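Local atomic coordinates of lasso peptide isopeptidase AtxE2 (Asticcacaulis excentricus, PDB entry 5TXE), a protein that hydrolyses the isopeptide bond of the lasso peptides astexin-2 and astexin-3, turning these threaded molecules into linear peptides. Residues A47-M52 with Y388-D393; E366-P371 with P400-L405; S417-P422 with D508-R513; R441-G446 with P453-A458. The protein carries 1 engineered substitution. All blocks are in the same frame, centred on the assembly; numbering follows the deposited sequence.

Interaction 1. Residues A47-M52 with Y388-D393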
loop_
_atom_site.group_PDB
_atom_site.type_symbol
_atom_site.label_atom_id
_atom_site.label_comp_id
_atom_site.label_asym_id
_atom_site.label_seq_id
_atom_site.Cartn_x
_atom_site.Cartn_y
_atom_site.Cartn_z
ATOM N N ALA A 47 1.863 10.954 12.009
ATOM C CA ALA A 47 2.540 11.327 10.796
ATOM C C ALA A 47 3.154 10.123 10.118
ATOM O O ALA A 47 3.247 9.054 10.737
ATOM C CB ALA A 47 3.620 12.325 11.116
ATOM N N ASP A 48 3.486 10.298 8.841
ATOM C CA ASP A 48 4.043 9.240 8.013
ATOM C C ASP A 48 5.152 9.813 7.109
ATOM O O ASP A 48 5.319 11.037 6.981
ATOM C CB ASP A 48 2.949 8.544 7.176
ATOM C CG ASP A 48 3.220 6.994 6.970
ATOM O OD1 ASP A 48 4.288 6.419 7.411
ATOM O OD2 ASP A 48 2.353 6.342 6.323
ATOM N N ILE A 49 5.936 8.906 6.544
ATOM C CA ILE A 49 7.014 9.230 5.630
ATOM C C ILE A 49 6.897 8.342 4.418
ATOM O O ILE A 49 6.898 7.110 4.548
ATOM C CB ILE A 49 8.374 8.942 6.294
ATOM C CG1 ILE A 49 8.576 9.851 7.497
ATOM C CG2 ILE A 49 9.492 9.143 5.297
ATOM C CD1 ILE A 49 9.671 9.392 8.447
ATOM N N GLY A 50 6.707 8.940 3.253
ATOM C CA GLY A 50 6.540 8.167 1.997
ATOM C C GLY A 50 5.132 7.600 1.787
ATOM O O GLY A 50 4.234 7.823 2.570
ATOM N N THR A 51 4.948 6.842 0.720
ATOM C CA THR A 51 3.633 6.323 0.370
ATOM C C THR A 51 3.125 5.392 1.448
ATOM O O THR A 51 3.896 4.789 2.245
ATOM C CB THR A 51 3.662 5.660 -1.062
ATOM O OG1 THR A 51 2.359 5.384 -1.540
ATOM C CG2 THR A 51 4.472 4.385 -1.099
ATOM N N MET A 52 1.823 5.219 1.420
ATOM C CA MET A 52 1.129 4.485 2.444
ATOM C C MET A 52 1.726 3.121 2.697
ATOM O O MET A 52 1.986 2.771 3.825
ATOM C CB MET A 52 -0.339 4.288 2.077
ATOM C CG MET A 52 -1.085 5.618 2.035
ATOM S SD MET A 52 -2.884 5.394 1.860
ATOM C CE MET A 52 -3.094 3.823 2.738
ATOM N N TYR A 388 15.305 9.548 13.750
ATOM C CA TYR A 388 14.249 10.577 13.705
ATOM C C TYR A 388 12.840 9.959 13.730
ATOM O O TYR A 388 12.506 9.145 12.863
ATOM C CB TYR A 388 14.375 11.442 12.450
ATOM C CG TYR A 388 13.300 12.474 12.341
ATOM C CD1 TYR A 388 13.402 13.665 13.012
ATOM C CD2 TYR A 388 12.154 12.246 11.581
ATOM C CE1 TYR A 388 12.409 14.628 12.921
ATOM C CE2 TYR A 388 11.126 13.190 11.485
ATOM C CZ TYR A 388 11.250 14.381 12.147
ATOM O OH TYR A 388 10.239 15.320 12.054
ATOM N N ASP A 389 12.028 10.355 14.711
ATOM C CA ASP A 389 10.670 9.859 14.827
ATOM C C ASP A 389 9.730 11.048 14.744
ATOM O O ASP A 389 9.740 11.875 15.638
ATOM C CB ASP A 389 10.463 9.097 16.106
ATOM C CG ASP A 389 9.122 8.311 16.114
ATOM O OD1 ASP A 389 8.205 8.667 15.314
ATOM O OD2 ASP A 389 8.986 7.353 16.916
ATOM N N PRO A 390 8.927 11.147 13.651
ATOM C CA PRO A 390 8.068 12.301 13.504
ATOM C C PRO A 390 6.901 12.208 14.462
ATOM O O PRO A 390 6.144 13.148 14.531
ATOM C CB PRO A 390 7.592 12.211 12.035
ATOM C CG PRO A 390 7.583 10.763 11.746
ATOM C CD PRO A 390 8.708 10.167 12.567
ATOM N N ASN A 391 6.703 11.092 15.155
ATOM C CA ASN A 391 5.688 11.045 16.180
ATOM C C ASN A 391 6.269 11.076 17.644
ATOM O O ASN A 391 7.415 10.790 17.845
ATOM C CB ASN A 391 4.815 9.827 15.916
ATOM C CG ASN A 391 3.973 9.990 14.649
ATOM O OD1 ASN A 391 3.148 10.906 14.555
ATOM N ND2 ASN A 391 4.196 9.139 13.668
ATOM N N PRO A 392 5.473 11.485 18.661
ATOM C CA PRO A 392 6.049 11.236 20.000
ATOM C C PRO A 392 6.095 9.760 20.175
ATOM O O PRO A 392 5.517 9.017 19.348
ATOM C CB PRO A 392 5.011 11.797 20.967
ATOM C CG PRO A 392 3.725 11.868 20.202
ATOM C CD PRO A 392 4.120 12.103 18.745
ATOM N N ASP A 393 6.781 9.362 21.235
ATOM C CA ASP A 393 6.804 7.977 21.716
ATOM C C ASP A 393 5.379 7.499 22.131
ATOM O O ASP A 393 4.713 8.059 22.999
ATOM C CB ASP A 393 7.777 7.887 22.913
ATOM C CG ASP A 393 8.294 6.474 23.176
ATOM O OD1 ASP A 393 7.545 5.484 23.046
ATOM O OD2 ASP A 393 9.477 6.365 23.545
#
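P390 lays the CB-CG side of its ring against two apolar side chains of 47-52. P390 CB meets A47 CB at 4.1 Å, and P390 CG meets the I49 methyl CD1 at the same 4.1 Å, the isoleucine arm passing the proline at a slant. The polar half of the contact belongs to N391, whose CG lies beside its backbone N and anti to the carbonyl carbon (chi1 -69°), which swings the amide to A47. N391 OD1 accepts from A47 N at 2.9 Å with an N-H...O angle of 151°, the donor lying in the carbonyl plane on a lone pair. N391 ND2 returns a bond to A47 O at 3.1 Å, approaching from 37° above the carbonyl plane of A47, with the oxygen close to the asparagine amide plane. Two bonds to one residue fix the amide flip. The loop is itself braced by an Asx turn, D389 OD1 accepting from N391 N at 2.9 Å. With a leucine in place of N391, A47 N and A47 O would both probably lose their side-chain mate, leaving mainly the apolar touches of P390. Strand 48-49 pairs with strand 69-78, whose V74 touches both A47 and P390, and 388-393 leaves the outer strand of sheet 350-388. The seam is consistent with the junction of first and last blades of a beta-propeller, as in prolyl oligopeptidase relatives.

Interaction 2. Residues E366-P371 with P400-L405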
loop_
_atom_site.group_PDB
_atom_site.type_symbol
_atom_site.label_atom_id
_atom_site.label_comp_id
_atom_site.label_asym_id
_atom_site.label_seq_id
_atom_site.Cartn_x
_atom_site.Cartn_y
_atom_site.Cartn_z
ATOM N N GLU A 366 9.406 0.353 10.689
ATOM C CA GLU A 366 8.154 0.295 11.432
ATOM C C GLU A 366 7.892 -1.095 11.943
ATOM O O GLU A 366 8.452 -2.049 11.431
ATOM C CB GLU A 366 6.974 0.794 10.566
ATOM C CG GLU A 366 6.800 0.083 9.287
ATOM C CD GLU A 366 5.559 0.546 8.543
ATOM O OE1 GLU A 366 4.455 0.253 9.062
ATOM O OE2 GLU A 366 5.682 1.121 7.429
ATOM N N SER A 367 7.079 -1.182 12.988
ATOM C CA SER A 367 6.663 -2.449 13.502
ATOM C C SER A 367 5.340 -2.243 14.211
ATOM O O SER A 367 4.810 -1.131 14.229
ATOM C CB SER A 367 7.746 -3.052 14.419
ATOM O OG SER A 367 7.833 -2.349 15.631
ATOM N N ALA A 368 4.825 -3.300 14.819
ATOM C CA ALA A 368 3.431 -3.347 15.209
ATOM C C ALA A 368 3.024 -2.115 15.963
ATOM O O ALA A 368 1.937 -1.574 15.687
ATOM C CB ALA A 368 3.132 -4.589 16.040
ATOM N N LEU A 369 3.847 -1.711 16.927
ATOM C CA LEU A 369 3.534 -0.569 17.779
ATOM C C LEU A 369 4.462 0.588 17.553
ATOM O O LEU A 369 4.470 1.514 18.340
ATOM C CB LEU A 369 3.545 -0.956 19.249
ATOM C CG LEU A 369 2.438 -1.936 19.624
ATOM C CD1 LEU A 369 2.551 -2.318 21.107
ATOM C CD2 LEU A 369 1.053 -1.378 19.369
ATOM N N GLN A 370 5.132 0.603 16.415
ATOM C CA GLN A 370 6.041 1.691 16.047
ATOM C C GLN A 370 5.704 2.194 14.666
ATOM O O GLN A 370 5.968 1.532 13.690
ATOM C CB GLN A 370 7.494 1.150 16.009
ATOM C CG GLN A 370 8.537 2.106 15.457
ATOM C CD GLN A 370 8.642 3.313 16.349
ATOM O OE1 GLN A 370 9.076 3.171 17.465
ATOM N NE2 GLN A 370 8.163 4.491 15.893
ATOM N N PRO A 371 5.128 3.381 14.561
ATOM C CA PRO A 371 4.885 3.967 13.245
ATOM C C PRO A 371 6.182 4.302 12.559
ATOM O O PRO A 371 7.224 4.357 13.184
ATOM C CB PRO A 371 4.107 5.264 13.509
ATOM C CG PRO A 371 3.954 5.365 14.977
ATOM C CD PRO A 371 4.583 4.186 15.666
ATOM N N PRO A 400 -2.528 -1.182 23.492
ATOM C CA PRO A 400 -2.983 -2.558 23.455
ATOM C C PRO A 400 -1.815 -3.505 23.478
ATOM O O PRO A 400 -0.671 -3.124 23.148
ATOM C CB PRO A 400 -3.654 -2.675 22.080
ATOM C CG PRO A 400 -4.120 -1.309 21.780
ATOM C CD PRO A 400 -3.069 -0.396 22.370
ATOM N N LYS A 401 -2.114 -4.734 23.854
ATOM C CA LYS A 401 -1.132 -5.795 23.876
ATOM C C LYS A 401 -1.178 -6.476 22.490
ATOM O O LYS A 401 -2.257 -6.772 21.990
ATOM C CB LYS A 401 -1.486 -6.758 25.025
ATOM C CG LYS A 401 -0.555 -7.968 25.188
ATOM C CD LYS A 401 -1.128 -9.045 26.146
ATOM C CE LYS A 401 -0.904 -10.498 25.683
ATOM N NZ LYS A 401 0.479 -10.988 25.930
ATOM N N VAL A 402 -0.013 -6.729 21.890
ATOM C CA VAL A 402 0.105 -7.424 20.623
ATOM C C VAL A 402 0.831 -8.766 20.743
ATOM O O VAL A 402 1.866 -8.857 21.373
ATOM C CB VAL A 402 0.911 -6.584 19.627
ATOM C CG1 VAL A 402 0.843 -7.214 18.239
ATOM C CG2 VAL A 402 0.331 -5.202 19.573
ATOM N N GLU A 403 0.344 -9.780 20.061
ATOM C CA GLU A 403 0.980 -11.057 20.082
ATOM C C GLU A 403 0.917 -11.646 18.670
ATOM O O GLU A 403 -0.148 -11.727 18.081
ATOM C CB GLU A 403 0.230 -11.918 21.095
ATOM C CG GLU A 403 0.183 -13.372 20.734
ATOM C CD GLU A 403 -0.618 -14.235 21.723
ATOM O OE1 GLU A 403 -1.320 -13.681 22.657
ATOM O OE2 GLU A 403 -0.545 -15.487 21.511
ATOM N N ARG A 404 2.041 -12.070 18.120
ATOM C CA ARG A 404 2.035 -12.670 16.799
ATOM C C ARG A 404 1.613 -14.120 16.829
ATOM O O ARG A 404 2.194 -14.881 17.568
ATOM C CB ARG A 404 3.397 -12.612 16.187
ATOM C CG ARG A 404 3.411 -13.151 14.763
ATOM C CD ARG A 404 4.446 -12.424 13.928
ATOM N NE ARG A 404 4.041 -11.061 13.583
ATOM C CZ ARG A 404 4.700 -10.272 12.739
ATOM N NH1 ARG A 404 5.808 -10.695 12.114
ATOM N NH2 ARG A 404 4.238 -9.067 12.490
ATOM N N LEU A 405 0.604 -14.472 16.026
ATOM C CA LEU A 405 0.027 -15.801 15.931
ATOM C C LEU A 405 0.642 -16.503 14.743
ATOM O O LEU A 405 0.893 -15.872 13.702
ATOM C CB LEU A 405 -1.500 -15.773 15.661
ATOM C CG LEU A 405 -2.414 -15.039 16.617
ATOM C CD1 LEU A 405 -3.809 -14.943 16.012
ATOM C CD2 LEU A 405 -2.475 -15.751 17.942
#
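Apolar contact of A368 and L369 with V402 carries this meeting. The isopropyl end of L369 gathers round a single methyl: L369 CG lies 3.9 Å from V402 CG2, with both of its own methyls similarly near, and the two side chains run past each other in opposite senses. The other valine methyl serves A368, with V402 CG1 4.1 Å from A368 CB. This division follows from the valine torsion, which sets CG1 anti to the backbone N (chi1 -171°) and CG2 beside that N. One carbon-to-carbonyl contact adds to it, L369 CD1 approaching P400 O at 3.9 Å.

No hydrogen bond crosses between the segments; the polar bonds shape 366-371 instead. S367 to Q370 form a type I turn, S367 N bonding Q370 O at 3.0 Å and Q370 N bonding S367 O at 2.8 Å, which presents A368 and L369 at its tip. Q370 NE2 then donates almost straight to P371 O (170°).

The turn projects from the four-stranded antiparallel sheet 350-388 toward strand 401-408, an edge strand of the mixed eight-stranded sheet, while L455 of helix 454-459 touches both L369 and P400.

Interaction 3. Residues S417-P422 with D508-R513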
loop_
_atom_site.group_PDB
_atom_site.type_symbol
_atom_site.label_atom_id
_atom_site.label_comp_id
_atom_site.label_asym_id
_atom_site.label_seq_id
_atom_site.Cartn_x
_atom_site.Cartn_y
_atom_site.Cartn_z
ATOM N N SER A 417 -0.358 -13.933 11.662
ATOM C CA SER A 417 -1.209 -12.781 11.836
ATOM C C SER A 417 -0.964 -12.205 13.200
ATOM O O SER A 417 -0.287 -12.832 13.985
ATOM C CB SER A 417 -2.664 -13.194 11.701
ATOM O OG SER A 417 -2.948 -13.513 10.354
ATOM N N ASP A 418 -1.477 -11.008 13.487
ATOM C CA ASP A 418 -1.286 -10.365 14.779
ATOM C C ASP A 418 -2.594 -10.268 15.532
ATOM O O ASP A 418 -3.600 -9.928 14.956
ATOM C CB ASP A 418 -0.621 -8.998 14.614
ATOM C CG ASP A 418 0.887 -9.111 14.203
ATOM O OD1 ASP A 418 1.665 -9.813 14.926
ATOM O OD2 ASP A 418 1.300 -8.533 13.155
ATOM N N LEU A 419 -2.576 -10.656 16.811
ATOM C CA LEU A 419 -3.672 -10.540 17.703
ATOM C C LEU A 419 -3.433 -9.294 18.536
ATOM O O LEU A 419 -2.366 -9.109 19.101
ATOM C CB LEU A 419 -3.777 -11.771 18.562
ATOM C CG LEU A 419 -4.797 -11.677 19.687
ATOM C CD1 LEU A 419 -6.200 -11.555 19.127
ATOM C CD2 LEU A 419 -4.722 -12.876 20.646
ATOM N N VAL A 420 -4.443 -8.434 18.617
ATOM C CA VAL A 420 -4.342 -7.229 19.411
ATOM C C VAL A 420 -5.401 -7.268 20.456
ATOM O O VAL A 420 -6.562 -7.533 20.138
ATOM C CB VAL A 420 -4.560 -6.015 18.530
ATOM C CG1 VAL A 420 -4.270 -4.723 19.276
ATOM C CG2 VAL A 420 -3.702 -6.122 17.264
ATOM N N LEU A 421 -5.051 -7.036 21.719
ATOM C CA LEU A 421 -6.049 -7.114 22.798
ATOM C C LEU A 421 -6.194 -5.796 23.492
ATOM O O LEU A 421 -5.261 -5.022 23.557
ATOM C CB LEU A 421 -5.648 -8.163 23.825
ATOM C CG LEU A 421 -5.591 -9.573 23.215
ATOM C CD1 LEU A 421 -4.855 -10.582 24.120
ATOM C CD2 LEU A 421 -6.977 -10.078 22.930
ATOM N N PRO A 422 -7.355 -5.542 24.066
ATOM C CA PRO A 422 -7.523 -4.287 24.773
ATOM C C PRO A 422 -6.511 -4.125 25.877
ATOM O O PRO A 422 -6.128 -5.116 26.473
ATOM C CB PRO A 422 -8.898 -4.410 25.394
ATOM C CG PRO A 422 -9.584 -5.483 24.632
ATOM C CD PRO A 422 -8.533 -6.415 24.144
ATOM N N ASP A 508 -11.045 -20.273 14.924
ATOM C CA ASP A 508 -11.129 -21.493 15.741
ATOM C C ASP A 508 -10.018 -21.550 16.768
ATOM O O ASP A 508 -10.253 -21.929 17.891
ATOM C CB ASP A 508 -11.067 -22.760 14.887
ATOM C CG ASP A 508 -12.341 -22.985 14.064
ATOM O OD1 ASP A 508 -13.388 -22.363 14.374
ATOM O OD2 ASP A 508 -12.297 -23.772 13.094
ATOM N N ASP A 509 -8.819 -21.155 16.390
ATOM C CA ASP A 509 -7.728 -21.103 17.347
ATOM C C ASP A 509 -8.060 -20.189 18.515
ATOM O O ASP A 509 -7.875 -20.546 19.671
ATOM C CB ASP A 509 -6.443 -20.617 16.635
ATOM C CG ASP A 509 -5.202 -20.580 17.560
ATOM O OD1 ASP A 509 -4.614 -21.637 17.810
ATOM O OD2 ASP A 509 -4.777 -19.492 18.008
ATOM N N LEU A 510 -8.475 -18.968 18.215
ATOM C CA LEU A 510 -8.683 -17.994 19.257
ATOM C C LEU A 510 -9.891 -18.409 20.083
ATOM O O LEU A 510 -9.944 -18.133 21.268
ATOM C CB LEU A 510 -8.926 -16.614 18.664
ATOM C CG LEU A 510 -7.769 -15.968 17.934
ATOM C CD1 LEU A 510 -8.261 -14.720 17.205
ATOM C CD2 LEU A 510 -6.714 -15.599 18.942
ATOM N N ASP A 511 -10.816 -19.110 19.459
ATOM C CA ASP A 511 -11.951 -19.717 20.172
ATOM C C ASP A 511 -11.502 -20.787 21.207
ATOM O O ASP A 511 -11.874 -20.725 22.348
ATOM C CB ASP A 511 -12.911 -20.342 19.174
ATOM C CG ASP A 511 -14.194 -20.875 19.821
ATOM O OD1 ASP A 511 -14.452 -20.644 21.013
ATOM O OD2 ASP A 511 -14.967 -21.549 19.104
ATOM N N ARG A 512 -10.643 -21.703 20.800
ATOM C CA ARG A 512 -10.080 -22.712 21.707
ATOM C C ARG A 512 -9.306 -22.071 22.834
ATOM O O ARG A 512 -9.368 -22.544 23.937
ATOM C CB ARG A 512 -9.164 -23.683 20.945
ATOM C CG ARG A 512 -9.965 -24.629 20.070
ATOM C CD ARG A 512 -9.108 -25.656 19.307
ATOM N NE ARG A 512 -9.528 -25.793 17.894
ATOM C CZ ARG A 512 -10.712 -26.297 17.495
ATOM N NH1 ARG A 512 -11.615 -26.693 18.400
ATOM N NH2 ARG A 512 -11.010 -26.399 16.192
ATOM N N ARG A 513 -8.579 -20.987 22.581
ATOM C CA ARG A 513 -7.881 -20.306 23.650
ATOM C C ARG A 513 -8.836 -19.559 24.605
ATOM O O ARG A 513 -8.390 -19.031 25.609
ATOM C CB ARG A 513 -6.812 -19.353 23.098
ATOM C CG ARG A 513 -5.660 -20.145 22.466
ATOM C CD ARG A 513 -4.749 -19.314 21.589
ATOM N NE ARG A 513 -4.274 -18.147 22.315
ATOM C CZ ARG A 513 -3.241 -17.394 21.946
ATOM N NH1 ARG A 513 -2.515 -17.684 20.860
ATOM N NH2 ARG A 513 -2.936 -16.328 22.676
#
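L419, at the middle of 417-422, makes every contact of this strand segment with L510 and R513. Before it, S417 and D418 fix the strand in its sheet: S417 bonds L405 through the backbone, and D418 is held by a salt bridge to R404. At L419 the side chain turns to the helix. Its CG is anti to the backbone N (chi1 172°), and both methyls reach the same leucine methyl: L419 CD2 lies 3.8 Å from L510 CD2, and L419 CD1 lies 4.1 Å from it. The two leucines pass each other in opposite senses, with their CA atoms still 9.1 Å apart, so the layers meet through side-chain ends. L419 CD2 also comes within 4.4 Å of R513 NH2, a van der Waals approach oblique to the guanidinium; the charge of R513 is taken by E403 OE2 in a salt bridge. V420 faces the other side of the sheet, where it touches I454 and A458 of helix 454-459. L421 pairs through its backbone with K401. On the helix side, R513 lies just past the last turn, which is marked by R513 N bonding D509 O at 3.0 Å. A sheet with helix 494-512 on one face and helix 454-459 on the other is the layered alpha/beta-hydrolase fold, and 494-512 precedes strand 521-525, which leads to the nucleophile position, here the engineered A527.

Interaction 4. Residues R441-G446 with P453-A458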
loop_
_atom_site.group_PDB
_atom_site.type_symbol
_atom_site.label_atom_id
_atom_site.label_comp_id
_atom_site.label_asym_id
_atom_site.label_seq_id
_atom_site.Cartn_x
_atom_site.Cartn_y
_atom_site.Cartn_z
ATOM N N ARG A 441 2.606 -6.572 8.394
ATOM C CA ARG A 441 4.051 -6.593 8.620
ATOM C C ARG A 441 4.540 -5.464 9.464
ATOM O O ARG A 441 5.568 -5.605 10.135
ATOM C CB ARG A 441 4.843 -6.597 7.314
ATOM C CG ARG A 441 4.514 -7.784 6.426
ATOM C CD ARG A 441 5.592 -7.981 5.334
ATOM N NE ARG A 441 5.533 -9.316 4.767
ATOM C CZ ARG A 441 6.323 -10.330 5.112
ATOM N NH1 ARG A 441 7.271 -10.222 6.045
ATOM N NH2 ARG A 441 6.159 -11.478 4.485
ATOM N N GLY A 442 3.833 -4.337 9.413
ATOM C CA GLY A 442 4.373 -3.061 9.871
ATOM C C GLY A 442 3.507 -2.558 10.980
ATOM O O GLY A 442 2.978 -3.351 11.767
ATOM N N PHE A 443 3.376 -1.233 11.036
ATOM C CA PHE A 443 2.653 -0.584 12.107
ATOM C C PHE A 443 1.159 -0.920 11.999
ATOM O O PHE A 443 0.612 -0.923 10.925
ATOM C CB PHE A 443 2.924 0.912 12.073
ATOM C CG PHE A 443 2.100 1.679 13.013
ATOM C CD1 PHE A 443 2.112 1.379 14.379
ATOM C CD2 PHE A 443 1.244 2.719 12.538
ATOM C CE1 PHE A 443 1.273 2.079 15.275
ATOM C CE2 PHE A 443 0.427 3.434 13.429
ATOM C CZ PHE A 443 0.440 3.116 14.802
ATOM N N LEU A 444 0.546 -1.278 13.104
ATOM C CA LEU A 444 -0.897 -1.566 13.130
ATOM C C LEU A 444 -1.672 -0.268 13.072
ATOM O O LEU A 444 -1.886 0.368 14.097
ATOM C CB LEU A 444 -1.230 -2.314 14.401
ATOM C CG LEU A 444 -0.547 -3.703 14.501
ATOM C CD1 LEU A 444 -0.848 -4.324 15.847
ATOM C CD2 LEU A 444 -0.939 -4.657 13.412
ATOM N N ARG A 445 -2.023 0.169 11.859
ATOM C CA ARG A 445 -2.662 1.470 11.652
ATOM C C ARG A 445 -4.113 1.176 11.242
ATOM O O ARG A 445 -4.966 1.048 12.133
ATOM C CB ARG A 445 -1.871 2.270 10.630
ATOM C CG ARG A 445 -2.352 3.666 10.298
ATOM C CD ARG A 445 -1.549 4.474 9.279
ATOM N NE ARG A 445 -0.266 4.943 9.722
ATOM C CZ ARG A 445 -0.052 6.140 10.226
ATOM N NH1 ARG A 445 -1.043 6.975 10.468
ATOM N NH2 ARG A 445 1.164 6.455 10.544
ATOM N N GLY A 446 -4.389 0.998 9.950
ATOM C CA GLY A 446 -5.781 0.784 9.494
ATOM C C GLY A 446 -5.936 -0.407 8.573
ATOM O O GLY A 446 -6.953 -0.562 7.884
ATOM N N PRO A 453 -9.515 0.899 11.955
ATOM C CA PRO A 453 -8.521 1.392 12.933
ATOM C C PRO A 453 -8.192 0.389 14.085
ATOM O O PRO A 453 -9.012 0.154 14.989
ATOM C CB PRO A 453 -9.197 2.636 13.475
ATOM C CG PRO A 453 -10.620 2.319 13.413
ATOM C CD PRO A 453 -10.843 1.462 12.213
ATOM N N ILE A 454 -7.016 -0.196 14.033
ATOM C CA ILE A 454 -6.774 -1.419 14.769
ATOM C C ILE A 454 -6.653 -1.118 16.245
ATOM O O ILE A 454 -7.367 -1.687 17.063
ATOM C CB ILE A 454 -5.506 -2.095 14.220
ATOM C CG1 ILE A 454 -5.853 -2.721 12.896
ATOM C CG2 ILE A 454 -4.995 -3.175 15.192
ATOM C CD1 ILE A 454 -4.648 -3.083 12.088
ATOM N N LEU A 455 -5.796 -0.178 16.589
ATOM C CA LEU A 455 -5.589 0.101 17.997
ATOM C C LEU A 455 -6.822 0.715 18.622
ATOM O O LEU A 455 -7.222 0.284 19.680
ATOM C CB LEU A 455 -4.307 0.956 18.195
ATOM C CG LEU A 455 -2.990 0.350 17.604
ATOM C CD1 LEU A 455 -1.774 1.273 17.840
ATOM C CD2 LEU A 455 -2.714 -1.006 18.230
ATOM N N PRO A 456 -7.463 1.725 17.958
ATOM C CA PRO A 456 -8.716 2.195 18.498
ATOM C C PRO A 456 -9.790 1.133 18.669
ATOM O O PRO A 456 -10.537 1.181 19.635
ATOM C CB PRO A 456 -9.128 3.263 17.510
ATOM C CG PRO A 456 -7.842 3.757 16.924
ATOM C CD PRO A 456 -7.031 2.526 16.797
ATOM N N LEU A 457 -9.866 0.139 17.780
ATOM C CA LEU A 457 -10.827 -0.947 17.993
ATOM C C LEU A 457 -10.501 -1.740 19.291
ATOM O O LEU A 457 -11.398 -2.090 20.085
ATOM C CB LEU A 457 -10.838 -1.916 16.814
ATOM C CG LEU A 457 -11.711 -1.512 15.628
ATOM C CD1 LEU A 457 -11.433 -2.297 14.356
ATOM C CD2 LEU A 457 -13.158 -1.627 15.984
ATOM N N ALA A 458 -9.226 -2.046 19.493
ATOM C CA ALA A 458 -8.834 -2.704 20.725
ATOM C C ALA A 458 -9.151 -1.808 21.944
ATOM O O ALA A 458 -9.678 -2.281 22.918
ATOM C CB ALA A 458 -7.376 -3.040 20.699
HETATM O O HOH W 1 -4.330 1.373 14.815
#
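L444 and I454 face each other where a loop of the alpha/beta-hydrolase domain meets the start of helix 454-459, with P453 at the N-cap. In the isoleucine CG1 lies anti to the carbonyl carbon (chi1 -75°), which leaves CG2 anti to the backbone N and against L444 CB at 3.9 Å. F443 and L455 meet next to this pair, L455 CD1 approaching F443 CE1 obliquely at 4.1 Å. R445 turns away from the helix, and its guanidinium carries F443 CE2 3.9 Å above one face, toward the rim, while NH1 bonds L46 O. Its carbonyl nevertheless grips the helix start, I454 N donating to R445 O at 3.1 Å, nearly along the C=O axis and almost straight (172°). Cutting I454 back to an alanine removes CG1, CG2 and CD1 and would probably open a gap between L444 and strand 463-467, whose V464 and S466 the isoleucine also touches. Y438, the residue that stabilises the alkoxide, has its side chain about 10 Å from that of I454. The next amide is served by one water, which accepts from L455 N at 2.8 Å and donates to L444 O at 2.7 Å and to R445 O at 2.8 Å.

Interactions 1, 3 and 4 are largely buried, whereas interaction 2 is only partly so. Interaction 1 belongs to the probable propeller and relies on a side-chain amide bonded to backbone; interaction 4 lies in the hydrolase domain and uses direct and water-bridged backbone bonds. Interactions 2 and 3 have no hydrogen bond between their segments and depend on aliphatic side chains. They share a sheet, 401-408 and 414-421 being neighbouring strands, and L405 also packs on R513. Interaction 2 spans the two domains: Q370 probably bonds D389 of interaction 1, and E366 and A368 probably bond F443 and L444 of interaction 4. P422 packs on A458 and V420 on L444, linking interactions 3 and 4.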